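Local structure of DNA ligase (Aquifex aeolicus, 3QWU) at residues A[200-205]-A[267-272]; A[23-28]-A[94-99]; A[134-137]-A[143-146]. The protein probably acts as an ATP-dependent polynucleotide ligase that joins nucleic acid ends through an adenylylated enzyme, and binds adenosine and a calcium ion in this structure. One frame throughout, in Å; residues are numbered along the deposited sequence.

Contact 1: residues A[200-205]-A[267-272]; sequences KIKEIL and YEEGLK
Lys-202 reaches across from helix 195-210 to two consecutive carboxylates, Glu-268 and Glu-269, at the end of helix 254-269, making a three-residue salt-bridge network between the RNA ligase family region and the C-terminal region. The two members are unequal. Lys-202 NZ lies 2.9 Å from Glu-269 OE2, a charged hydrogen bond that uses the syn lone pair of OE2, whereas NZ is 3.8 Å from Glu-268 OE2, a long salt bridge. The backbones stay well apart, with Lys-202 CA and Glu-269 CA separated by 10.2 Å, so the connection is made through side chains advancing from opposite directions.

Both ends of the short bond are shaped by bends. Lys-202 is straight at chi2 but turns at chi3 (75°) and chi4, while Glu-269 folds at chi2 (-49°), which swings its carboxylate toward the amine. Glu-268 instead runs out extended. Its stronger partners lie elsewhere: OE1 accepts from the backbone N of Leu-63 and OE2 from that of Glu-64. These two N-H donors probably hold the carboxylate at the start of helix 63-70.

In the next layer, Leu-63 touches the Lys-202 side chain and also packs on Ile-201 and Leu-205, so helix 63-70 is engaged by Lys-202 and Glu-268. Gly-270, with phi 94°, takes the chain out of helix directly after Glu-269. The lysine's last methylene joins the approach as well, Lys-202 CE lying 3.2 Å from Glu-269 OE2.

Contact 2: residues A[23-28]-A[94-99]; sequences EAFGLE and NYYALS
Leu-27 lays a methyl over the ring of Tyr-96. Its CD2 stands 4.1 Å from the ring centroid and 10° off the normal, which identifies a CH-pi contact on one face, close to the centre. The other branch reaches the phenol end: Leu-27 CD1 is 3.5 Å from Tyr-96 CZ and 3.4 Å from Tyr-96 OH. One isopropyl group therefore spans the ring from its middle to its hydroxyl.

A second apolar contact comes at the ring edge, near its plane, where Phe-25 CB lies 3.8 Å from Tyr-96 CE1. The Phe-25 ring itself leads away from strand 94-98 and packs on Ile-104.

Backbone bonds position these groups. Segment 23-28 is the tip of a beta hairpin joining strands 19-24 and 27-32 through a type I' turn, with Phe-25 and Gly-26 at its corners. The turn is closed from Leu-27 N to Ala-24 O at 3.0 Å and from Ala-24 N to Leu-27 O at 2.9 Å. On the other side, strand 94-98 borders its antiparallel sheet, Tyr-96 being backbone-bonded to Phe-89 of strand 84-91. Tyr-91 of that neighbouring strand touches the side chains of both Leu-27 and Tyr-96.

Contact 3: residues A[134-137]-A[143-146]; sequences AGPE and ESPP. With CA (calcium ion), chain D.
Ser-144 leans its side chain against the peptide between Gly-135 and Pro-136, where the two limbs of the loop joining strands 127-134 and 153-161 come together. Its CB lies 3.8 Å from Pro-136 N and meets the peptide as a nonpolar group. One bond further, with the hydroxyl anti to the backbone N of its own residue (chi1 -165°), OG sits 3.2 Å from Pro-136 N. That approach is van der Waals in kind, since the proline nitrogen has no hydrogen to offer. The single hydroxyl proton goes to Pro-145 O at 3.1 Å instead, arriving at a C=O angle of 130° and tilted 29° from the carbonyl plane; Val-148 O is at most a weak, alternative acceptor for it.

Beside the serine, Ala-134 CB packs on Pro-145 CG at 3.7 Å, and Val-81 touches both side chains. The polar link across the limbs is made by one water, which accepts from Gly-135 N and donates to Glu-143 O, bridging backbones that do not bond directly here.

Glu-143 points the other way, toward the metal. Its chain is extended beyond CG, and OE1 binds the calcium ion at 2.5 Å while OE2 stays 3.3 Å from the ion, so the carboxylate is monodentate. Asp-82, Asp-239 and two waters add further oxygen ligands. A calcium held by three acidic side chains and water is a hard, all-oxygen site; the water bridge at Glu-143 O probably helps to hold the backbone beside this ligand, and the metal probably offsets the repulsion among the gathered carboxylates.

In the fold
From the N terminus, the hairpin tip at 23-28 comes first, and contact 2 closes a loop of 65 residues when strand 94-98 returns to it, tying the N-terminal sheet to the antiparallel sheet of strands 94-98, 84-91, 127-134 and 153-161. Contact 3 follows, drawing together a short loop between strands 127-134 and 153-161 beside the calcium ion. Contact 1 comes last, closing 61 residues and joining helix 195-210 to helix 254-269 of the C-terminal region. The three loops run in series, without nesting or crossing. Contacts 1 and 2 lie on opposite sides of the chain's centre, 44 Å between their centres, while the centre of contact 3 is 26 Å from that of contact 1 and 25 Å from that of contact 2.

Contact 1: residues A[200-205]-A[267-272]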
ATOM      1  N   LYS A 200     -20.891  26.949   7.789  1.00 41.61           N
ATOM      2  CA  LYS A 200     -20.088  27.833   6.942  1.00 40.78           C
ATOM      3  C   LYS A 200     -18.786  27.161   6.487  1.00 38.97           C
ATOM      4  O   LYS A 200     -18.440  27.188   5.293  1.00 38.27           O
ATOM      5  CB  LYS A 200     -19.793  29.130   7.653  1.00 40.89           C
ATOM      6  CG  LYS A 200     -21.067  29.902   8.026  1.00 45.65           C
ATOM      7  CD  LYS A 200     -20.735  31.114   8.905  1.00 50.92           C
ATOM      8  CE  LYS A 200     -21.919  31.541   9.724  1.00 54.15           C
ATOM      9  NZ  LYS A 200     -21.605  32.713  10.613  1.00 57.79           N
ATOM     10  N   ILE A 201     -18.094  26.521   7.421  1.00 37.53           N
ATOM     11  CA  ILE A 201     -16.880  25.802   7.083  1.00 35.16           C
ATOM     12  C   ILE A 201     -17.150  24.697   6.075  1.00 34.64           C
ATOM     13  O   ILE A 201     -16.318  24.414   5.255  1.00 33.17           O
ATOM     14  CB  ILE A 201     -16.208  25.217   8.351  1.00 35.11           C
ATOM     15  CG1 ILE A 201     -15.798  26.336   9.274  1.00 34.36           C
ATOM     16  CG2 ILE A 201     -14.989  24.381   8.013  1.00 30.51           C
ATOM     17  CD1 ILE A 201     -15.496  25.905  10.636  1.00 36.96           C
ATOM     18  N   LYS A 202     -18.306  24.050   6.135  1.00 36.73           N
ATOM     19  CA  LYS A 202     -18.623  22.992   5.143  1.00 36.79           C
ATOM     20  C   LYS A 202     -18.913  23.584   3.786  1.00 36.54           C
ATOM     21  O   LYS A 202     -18.543  22.999   2.780  1.00 35.57           O
ATOM     22  CB  LYS A 202     -19.794  22.105   5.579  1.00 37.83           C
ATOM     23  CG  LYS A 202     -19.377  21.123   6.630  1.00 40.15           C
ATOM     24  CD  LYS A 202     -20.508  20.326   7.300  1.00 42.29           C
ATOM     25  CE  LYS A 202     -21.101  19.221   6.443  1.00 43.51           C
ATOM     26  NZ  LYS A 202     -21.170  17.917   7.219  1.00 43.93           N
ATOM     27  N   GLU A 203     -19.571  24.730   3.744  1.00 36.92           N
ATOM     28  CA  GLU A 203     -19.772  25.386   2.469  1.00 38.27           C
ATOM     29  C   GLU A 203     -18.385  25.742   1.859  1.00 37.10           C
ATOM     30  O   GLU A 203     -18.158  25.571   0.647  1.00 37.24           O
ATOM     31  CB  GLU A 203     -20.654  26.600   2.644  1.00 40.33           C
ATOM     32  CG  GLU A 203     -20.864  27.453   1.388  1.00 45.81           C
ATOM     33  CD  GLU A 203     -21.560  26.715   0.215  1.00 52.34           C
ATOM     34  OE1 GLU A 203     -22.714  26.216   0.407  1.00 53.09           O
ATOM     35  OE2 GLU A 203     -20.938  26.649  -0.909  1.00 55.91           O
ATOM     36  N   ILE A 204     -17.445  26.176   2.704  1.00 34.82           N
ATOM     37  CA  ILE A 204     -16.141  26.572   2.232  1.00 33.06           C
ATOM     38  C   ILE A 204     -15.403  25.392   1.591  1.00 31.27           C
ATOM     39  O   ILE A 204     -14.897  25.501   0.472  1.00 30.52           O
ATOM     40  CB  ILE A 204     -15.319  27.241   3.369  1.00 33.40           C
ATOM     41  CG1 ILE A 204     -15.857  28.682   3.580  1.00 31.43           C
ATOM     42  CG2 ILE A 204     -13.778  27.222   3.066  1.00 31.07           C
ATOM     43  CD1 ILE A 204     -15.442  29.304   4.856  1.00 30.53           C
ATOM     44  N   LEU A 205     -15.431  24.250   2.241  1.00 30.46           N
ATOM     45  CA  LEU A 205     -14.793  23.035   1.685  1.00 29.60           C
ATOM     46  C   LEU A 205     -15.459  22.498   0.442  1.00 29.14           C
ATOM     47  O   LEU A 205     -14.768  22.063  -0.456  1.00 29.58           O
ATOM     48  CB  LEU A 205     -14.598  21.938   2.752  1.00 29.23           C
ATOM     49  CG  LEU A 205     -13.367  22.395   3.588  1.00 28.98           C
ATOM     50  CD1 LEU A 205     -13.505  21.848   4.902  1.00 33.28           C
ATOM     51  CD2 LEU A 205     -11.963  22.033   2.948  1.00 22.24           C
ATOM     52  N   TYR A 267     -18.859   8.984   4.075  1.00 37.65           N
ATOM     53  CA  TYR A 267     -19.686   8.639   5.217  1.00 38.54           C
ATOM     54  C   TYR A 267     -20.234   9.879   5.885  1.00 39.01           C
ATOM     55  O   TYR A 267     -21.377   9.920   6.318  1.00 40.28           O
ATOM     56  CB  TYR A 267     -18.854   7.819   6.195  1.00 39.50           C
ATOM     57  CG  TYR A 267     -19.462   7.584   7.567  1.00 42.17           C
ATOM     58  CD1 TYR A 267     -20.347   6.553   7.785  1.00 49.67           C
ATOM     59  CD2 TYR A 267     -19.129   8.392   8.638  1.00 47.09           C
ATOM     60  CE1 TYR A 267     -20.913   6.338   9.061  1.00 53.14           C
ATOM     61  CE2 TYR A 267     -19.686   8.195   9.903  1.00 50.92           C
ATOM     62  CZ  TYR A 267     -20.561   7.164  10.102  1.00 51.72           C
ATOM     63  OH  TYR A 267     -21.086   6.960  11.349  1.00 58.99           O
ATOM     64  N   GLU A 268     -19.412  10.899   6.023  1.00 38.60           N
ATOM     65  CA  GLU A 268     -19.888  12.099   6.640  1.00 39.38           C
ATOM     66  C   GLU A 268     -20.981  12.719   5.773  1.00 40.55           C
ATOM     67  O   GLU A 268     -21.971  13.173   6.278  1.00 40.92           O
ATOM     68  CB  GLU A 268     -18.730  13.080   6.894  1.00 38.92           C
ATOM     69  CG  GLU A 268     -19.166  14.426   7.525  1.00 37.84           C
ATOM     70  CD  GLU A 268     -17.995  15.278   7.981  1.00 37.20           C
ATOM     71  OE1 GLU A 268     -16.830  15.025   7.565  1.00 34.23           O
ATOM     72  OE2 GLU A 268     -18.226  16.179   8.800  1.00 38.77           O
ATOM     73  N   GLU A 269     -20.784  12.740   4.468  1.00 41.57           N
ATOM     74  CA  GLU A 269     -21.718  13.413   3.592  1.00 43.99           C
ATOM     75  C   GLU A 269     -22.872  12.547   3.099  1.00 45.88           C
ATOM     76  O   GLU A 269     -23.789  13.070   2.536  1.00 46.51           O
ATOM     77  CB  GLU A 269     -20.960  14.026   2.406  1.00 43.54           C
ATOM     78  CG  GLU A 269     -20.076  15.203   2.826  1.00 45.10           C
ATOM     79  CD  GLU A 269     -20.803  16.230   3.691  1.00 48.12           C
ATOM     80  OE1 GLU A 269     -21.907  16.638   3.274  1.00 53.04           O
ATOM     81  OE2 GLU A 269     -20.302  16.608   4.800  1.00 48.57           O
ATOM     82  N   GLY A 270     -22.844  11.241   3.320  1.00 47.64           N
ATOM     83  CA  GLY A 270     -23.834  10.352   2.692  1.00 50.16           C
ATOM     84  C   GLY A 270     -23.360   9.730   1.378  1.00 51.04           C
ATOM     85  O   GLY A 270     -22.781  10.387   0.544  1.00 48.91           O
ATOM     86  N   LEU A 271     -23.620   8.437   1.218  1.00 55.04           N
ATOM     87  CA  LEU A 271     -23.122   7.610   0.072  1.00 57.34           C
ATOM     88  C   LEU A 271     -24.081   7.684  -1.123  1.00 60.02           C
ATOM     89  O   LEU A 271     -23.743   7.241  -2.218  1.00 60.33           O
ATOM     90  CB  LEU A 271     -23.024   6.161   0.546  1.00 57.56           C
ATOM     91  CG  LEU A 271     -22.443   4.985  -0.218  1.00 59.01           C
ATOM     92  CD1 LEU A 271     -23.025   3.686   0.439  1.00 57.40           C
ATOM     93  CD2 LEU A 271     -22.688   5.016  -1.736  1.00 60.86           C
ATOM     94  N   LYS A 272     -25.300   8.197  -0.892  1.00 62.72           N
ATOM     95  CA  LYS A 272     -26.202   8.505  -1.995  1.00 65.12           C
ATOM     96  C   LYS A 272     -25.487   9.539  -2.842  1.00 64.66           C
ATOM     97  O   LYS A 272     -25.034   9.261  -3.980  1.00 66.22           O
ATOM     98  CB  LYS A 272     -27.525   9.107  -1.498  1.00 66.91           C
ATOM     99  CG  LYS A 272     -28.395   8.186  -0.697  1.00 69.19           C
ATOM    100  CD  LYS A 272     -29.388   9.006   0.154  1.00 72.07           C
ATOM    101  CE  LYS A 272     -30.565   8.126   0.639  1.00 74.12           C
ATOM    102  NZ  LYS A 272     -30.973   8.456   2.030  1.00 75.72           N
TER

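Contact 2: residues A[23-28]-A[94-99]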
ATOM      1  N   GLU A  23      27.039  21.620   4.210  1.00 64.17           N
ATOM      2  CA  GLU A  23      27.609  22.922   3.853  1.00 64.81           C
ATOM      3  C   GLU A  23      26.972  23.385   2.553  1.00 62.59           C
ATOM      4  O   GLU A  23      26.811  22.602   1.605  1.00 62.66           O
ATOM      5  CB  GLU A  23      29.137  22.914   3.728  1.00 67.09           C
ATOM      6  CG  GLU A  23      29.689  24.315   3.336  1.00 69.88           C
ATOM      7  CD  GLU A  23      31.157  24.561   3.715  1.00 75.66           C
ATOM      8  OE1 GLU A  23      31.562  24.314   4.886  1.00 78.64           O
ATOM      9  OE2 GLU A  23      31.913  25.039   2.834  1.00 78.97           O
ATOM     10  N   ALA A  24      26.576  24.646   2.520  1.00 60.77           N
ATOM     11  CA  ALA A  24      25.893  25.172   1.352  1.00 58.89           C
ATOM     12  C   ALA A  24      25.840  26.708   1.410  1.00 58.14           C
ATOM     13  O   ALA A  24      25.593  27.297   2.465  1.00 57.55           O
ATOM     14  CB  ALA A  24      24.512  24.569   1.254  1.00 56.13           C
ATOM     15  N   PHE A  25      26.113  27.338   0.273  1.00 57.86           N
ATOM     16  CA  PHE A  25      26.140  28.790   0.155  1.00 58.00           C
ATOM     17  C   PHE A  25      27.116  29.459   1.101  1.00 59.45           C
ATOM     18  O   PHE A  25      26.918  30.618   1.463  1.00 59.41           O
ATOM     19  CB  PHE A  25      24.741  29.379   0.336  1.00 56.29           C
ATOM     20  CG  PHE A  25      23.841  29.105  -0.819  1.00 56.62           C
ATOM     21  CD1 PHE A  25      23.152  27.907  -0.911  1.00 56.21           C
ATOM     22  CD2 PHE A  25      23.697  30.041  -1.834  1.00 56.32           C
ATOM     23  CE1 PHE A  25      22.334  27.659  -1.989  1.00 54.77           C
ATOM     24  CE2 PHE A  25      22.890  29.801  -2.901  1.00 55.60           C
ATOM     25  CZ  PHE A  25      22.201  28.608  -2.988  1.00 55.89           C
ATOM     26  N   GLY A  26      28.178  28.743   1.473  1.00 60.83           N
ATOM     27  CA  GLY A  26      29.190  29.276   2.386  1.00 62.44           C
ATOM     28  C   GLY A  26      28.886  29.050   3.856  1.00 62.59           C
ATOM     29  O   GLY A  26      29.618  29.503   4.722  1.00 64.00           O
ATOM     30  N   LEU A  27      27.809  28.343   4.146  1.00 61.39           N
ATOM     31  CA  LEU A  27      27.373  28.158   5.514  1.00 61.92           C
ATOM     32  C   LEU A  27      27.581  26.711   5.840  1.00 62.41           C
ATOM     33  O   LEU A  27      27.274  25.834   5.024  1.00 62.38           O
ATOM     34  CB  LEU A  27      25.881  28.484   5.700  1.00 60.34           C
ATOM     35  CG  LEU A  27      25.339  29.906   5.519  1.00 60.30           C
ATOM     36  CD1 LEU A  27      25.418  30.364   4.061  1.00 59.41           C
ATOM     37  CD2 LEU A  27      23.878  29.964   6.007  1.00 58.91           C
ATOM     38  N   GLU A  28      28.065  26.471   7.052  1.00 63.47           N
ATOM     39  CA  GLU A  28      28.261  25.128   7.582  1.00 63.58           C
ATOM     40  C   GLU A  28      27.258  24.984   8.707  1.00 62.27           C
ATOM     41  O   GLU A  28      27.187  25.871   9.558  1.00 61.96           O
ATOM     42  CB  GLU A  28      29.682  24.986   8.102  1.00 65.59           C
ATOM     43  CG  GLU A  28      30.221  23.581   7.930  1.00 67.54           C
ATOM     44  CD  GLU A  28      31.732  23.489   8.236  1.00 70.20           C
ATOM     45  OE1 GLU A  28      32.437  24.531   8.252  1.00 67.91           O
ATOM     46  OE2 GLU A  28      32.200  22.357   8.460  1.00 70.82           O
ATOM     47  N   ASN A  94      22.556  38.444   3.995  1.00 50.85           N
ATOM     48  CA  ASN A  94      22.016  37.494   3.025  1.00 49.46           C
ATOM     49  C   ASN A  94      20.756  36.920   3.537  1.00 46.71           C
ATOM     50  O   ASN A  94      20.467  36.981   4.709  1.00 46.61           O
ATOM     51  CB  ASN A  94      22.988  36.339   2.771  1.00 50.84           C
ATOM     52  CG  ASN A  94      24.303  36.822   2.238  1.00 54.76           C
ATOM     53  OD1 ASN A  94      24.352  37.521   1.214  1.00 56.19           O
ATOM     54  ND2 ASN A  94      25.380  36.489   2.940  1.00 58.04           N
ATOM     55  N   TYR A  95      20.012  36.344   2.615  1.00 44.57           N
ATOM     56  CA  TYR A  95      18.742  35.735   2.896  1.00 41.89           C
ATOM     57  C   TYR A  95      18.785  34.321   2.343  1.00 40.82           C
ATOM     58  O   TYR A  95      19.341  34.088   1.266  1.00 40.05           O
ATOM     59  CB  TYR A  95      17.654  36.530   2.202  1.00 40.84           C
ATOM     60  CG  TYR A  95      17.750  38.021   2.417  1.00 41.24           C
ATOM     61  CD1 TYR A  95      17.288  38.609   3.591  1.00 38.96           C
ATOM     62  CD2 TYR A  95      18.284  38.848   1.423  1.00 42.97           C
ATOM     63  CE1 TYR A  95      17.358  40.000   3.781  1.00 42.93           C
ATOM     64  CE2 TYR A  95      18.363  40.233   1.589  1.00 44.99           C
ATOM     65  CZ  TYR A  95      17.906  40.815   2.774  1.00 47.15           C
ATOM     66  OH  TYR A  95      17.993  42.207   2.931  1.00 49.57           O
ATOM     67  N   TYR A  96      18.156  33.388   3.059  1.00 39.54           N
ATOM     68  CA  TYR A  96      18.209  31.982   2.683  1.00 38.97           C
ATOM     69  C   TYR A  96      16.868  31.333   2.915  1.00 37.57           C
ATOM     70  O   TYR A  96      16.037  31.804   3.735  1.00 36.92           O
ATOM     71  CB  TYR A  96      19.275  31.227   3.462  1.00 39.46           C
ATOM     72  CG  TYR A  96      20.654  31.844   3.384  1.00 43.47           C
ATOM     73  CD1 TYR A  96      21.577  31.464   2.384  1.00 44.91           C
ATOM     74  CD2 TYR A  96      21.051  32.805   4.306  1.00 45.28           C
ATOM     75  CE1 TYR A  96      22.844  32.028   2.322  1.00 45.11           C
ATOM     76  CE2 TYR A  96      22.320  33.373   4.244  1.00 49.53           C
ATOM     77  CZ  TYR A  96      23.207  32.984   3.255  1.00 48.78           C
ATOM     78  OH  TYR A  96      24.446  33.568   3.236  1.00 53.66           O
ATOM     79  N   ALA A  97      16.673  30.235   2.201  1.00 36.53           N
ATOM     80  CA  ALA A  97      15.385  29.510   2.235  1.00 35.85           C
ATOM     81  C   ALA A  97      15.680  28.057   2.510  1.00 34.77           C
ATOM     82  O   ALA A  97      16.533  27.471   1.837  1.00 35.60           O
ATOM     83  CB  ALA A  97      14.616  29.695   0.883  1.00 34.06           C
ATOM     84  N   LEU A  98      15.018  27.509   3.518  1.00 34.36           N
ATOM     85  CA  LEU A  98      15.186  26.104   3.892  1.00 35.04           C
ATOM     86  C   LEU A  98      13.995  25.273   3.421  1.00 34.37           C
ATOM     87  O   LEU A  98      12.851  25.692   3.625  1.00 34.33           O
ATOM     88  CB  LEU A  98      15.279  25.929   5.407  1.00 34.96           C
ATOM     89  CG  LEU A  98      16.444  26.537   6.172  1.00 37.11           C
ATOM     90  CD1 LEU A  98      16.336  26.123   7.631  1.00 35.59           C
ATOM     91  CD2 LEU A  98      17.833  26.138   5.611  1.00 35.63           C
ATOM     92  N   SER A  99      14.276  24.113   2.820  1.00 34.62           N
ATOM     93  CA  SER A  99      13.283  23.046   2.572  1.00 34.71           C
ATOM     94  C   SER A  99      12.787  22.425   3.878  1.00 36.00           C
ATOM     95  O   SER A  99      13.383  22.594   4.936  1.00 37.94           O
ATOM     96  CB  SER A  99      13.915  21.915   1.774  1.00 33.80           C
ATOM     97  OG  SER A  99      14.784  21.151   2.614  1.00 36.03           O
TER

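Contact 3: residues A[134-137]-A[143-146]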
ATOM      1  N   ALA A 134       4.681  27.644  -4.668  1.00 31.63           N
ATOM      2  CA  ALA A 134       3.737  26.880  -5.486  1.00 32.50           C
ATOM      3  C   ALA A 134       3.676  27.419  -6.893  1.00 33.95           C
ATOM      4  O   ALA A 134       3.858  28.658  -7.135  1.00 36.22           O
ATOM      5  CB  ALA A 134       2.330  26.883  -4.847  1.00 31.50           C
ATOM      6  N   GLY A 135       3.387  26.521  -7.819  1.00 34.35           N
ATOM      7  CA  GLY A 135       3.345  26.883  -9.243  1.00 35.75           C
ATOM      8  C   GLY A 135       3.755  25.755 -10.180  1.00 36.81           C
ATOM      9  O   GLY A 135       4.332  24.764  -9.773  1.00 36.70           O
ATOM     10  N   PRO A 136       3.484  25.922 -11.462  1.00 37.87           N
ATOM     11  CA  PRO A 136       3.718  24.794 -12.337  1.00 39.00           C
ATOM     12  C   PRO A 136       5.198  24.628 -12.691  1.00 39.77           C
ATOM     13  O   PRO A 136       5.609  23.554 -13.117  1.00 41.15           O
ATOM     14  CB  PRO A 136       2.937  25.162 -13.583  1.00 39.50           C
ATOM     15  CG  PRO A 136       2.992  26.686 -13.606  1.00 39.17           C
ATOM     16  CD  PRO A 136       2.940  27.088 -12.165  1.00 37.87           C
ATOM     17  N   GLU A 137       5.997  25.669 -12.520  1.00 39.38           N
ATOM     18  CA  GLU A 137       7.400  25.545 -12.836  1.00 39.39           C
ATOM     19  C   GLU A 137       8.306  25.546 -11.588  1.00 38.32           C
ATOM     20  O   GLU A 137       9.167  26.402 -11.439  1.00 38.86           O
ATOM     21  CB  GLU A 137       7.765  26.665 -13.799  1.00 40.64           C
ATOM     22  CG  GLU A 137       6.927  26.642 -15.044  1.00 42.05           C
ATOM     23  CD  GLU A 137       7.156  27.855 -15.921  1.00 45.70           C
ATOM     24  OE1 GLU A 137       8.147  28.601 -15.740  1.00 47.11           O
ATOM     25  OE2 GLU A 137       6.326  28.071 -16.804  1.00 50.93           O
ATOM     26  N   GLU A 143       2.354  19.037  -9.558  1.00 47.01           N
ATOM     27  CA  GLU A 143       1.062  19.751  -9.395  1.00 47.30           C
ATOM     28  C   GLU A 143       1.221  21.243  -9.105  1.00 45.94           C
ATOM     29  O   GLU A 143       2.208  21.673  -8.497  1.00 46.01           O
ATOM     30  CB  GLU A 143       0.218  19.160  -8.220  1.00 48.15           C
ATOM     31  CG  GLU A 143      -0.434  17.766  -8.453  1.00 51.36           C
ATOM     32  CD  GLU A 143      -1.379  17.336  -7.292  1.00 56.83           C
ATOM     33  OE1 GLU A 143      -0.882  16.992  -6.183  1.00 59.10           O
ATOM     34  OE2 GLU A 143      -2.637  17.331  -7.498  1.00 59.04           O
ATOM     35  N   SER A 144       0.210  21.999  -9.494  1.00 44.44           N
ATOM     36  CA  SER A 144       0.123  23.436  -9.262  1.00 43.76           C
ATOM     37  C   SER A 144      -1.254  23.763  -8.710  1.00 44.11           C
ATOM     38  O   SER A 144      -2.208  23.102  -9.060  1.00 44.22           O
ATOM     39  CB  SER A 144       0.257  24.174 -10.600  1.00 43.37           C
ATOM     40  OG  SER A 144       0.512  25.548 -10.423  1.00 40.50           O
ATOM     41  N   PRO A 145      -1.366  24.802  -7.854  1.00 44.03           N
ATOM     42  CA  PRO A 145      -2.647  25.420  -7.623  1.00 43.56           C
ATOM     43  C   PRO A 145      -3.107  26.054  -8.921  1.00 44.02           C
ATOM     44  O   PRO A 145      -2.280  26.536  -9.674  1.00 43.59           O
ATOM     45  CB  PRO A 145      -2.356  26.514  -6.609  1.00 43.75           C
ATOM     46  CG  PRO A 145      -1.048  26.233  -6.073  1.00 44.60           C
ATOM     47  CD  PRO A 145      -0.303  25.415  -7.063  1.00 43.85           C
ATOM     48  N   PRO A 146      -4.426  26.098  -9.170  1.00 44.66           N
ATOM     49  CA  PRO A 146      -4.868  26.642 -10.456  1.00 45.76           C
ATOM     50  C   PRO A 146      -4.579  28.119 -10.664  1.00 46.35           C
ATOM     51  O   PRO A 146      -4.444  28.529 -11.806  1.00 47.59           O
ATOM     52  CB  PRO A 146      -6.368  26.343 -10.476  1.00 46.11           C
ATOM     53  CG  PRO A 146      -6.737  26.069  -9.035  1.00 44.77           C
ATOM     54  CD  PRO A 146      -5.528  25.436  -8.459  1.00 45.05           C
TER
HETATM   55 CA    CA D 601      -2.409  17.569  -4.233  1.00 84.06          CA
HETATM   56  O   HOH W   1       2.677  23.843  -6.600  1.00 32.67           O
HETATM   57  O   HOH W   2      -2.649  16.977  -2.084  1.00 40.16           O
HETATM   58  O   HOH W   3      -0.304  17.340  -3.217  1.00 46.79           O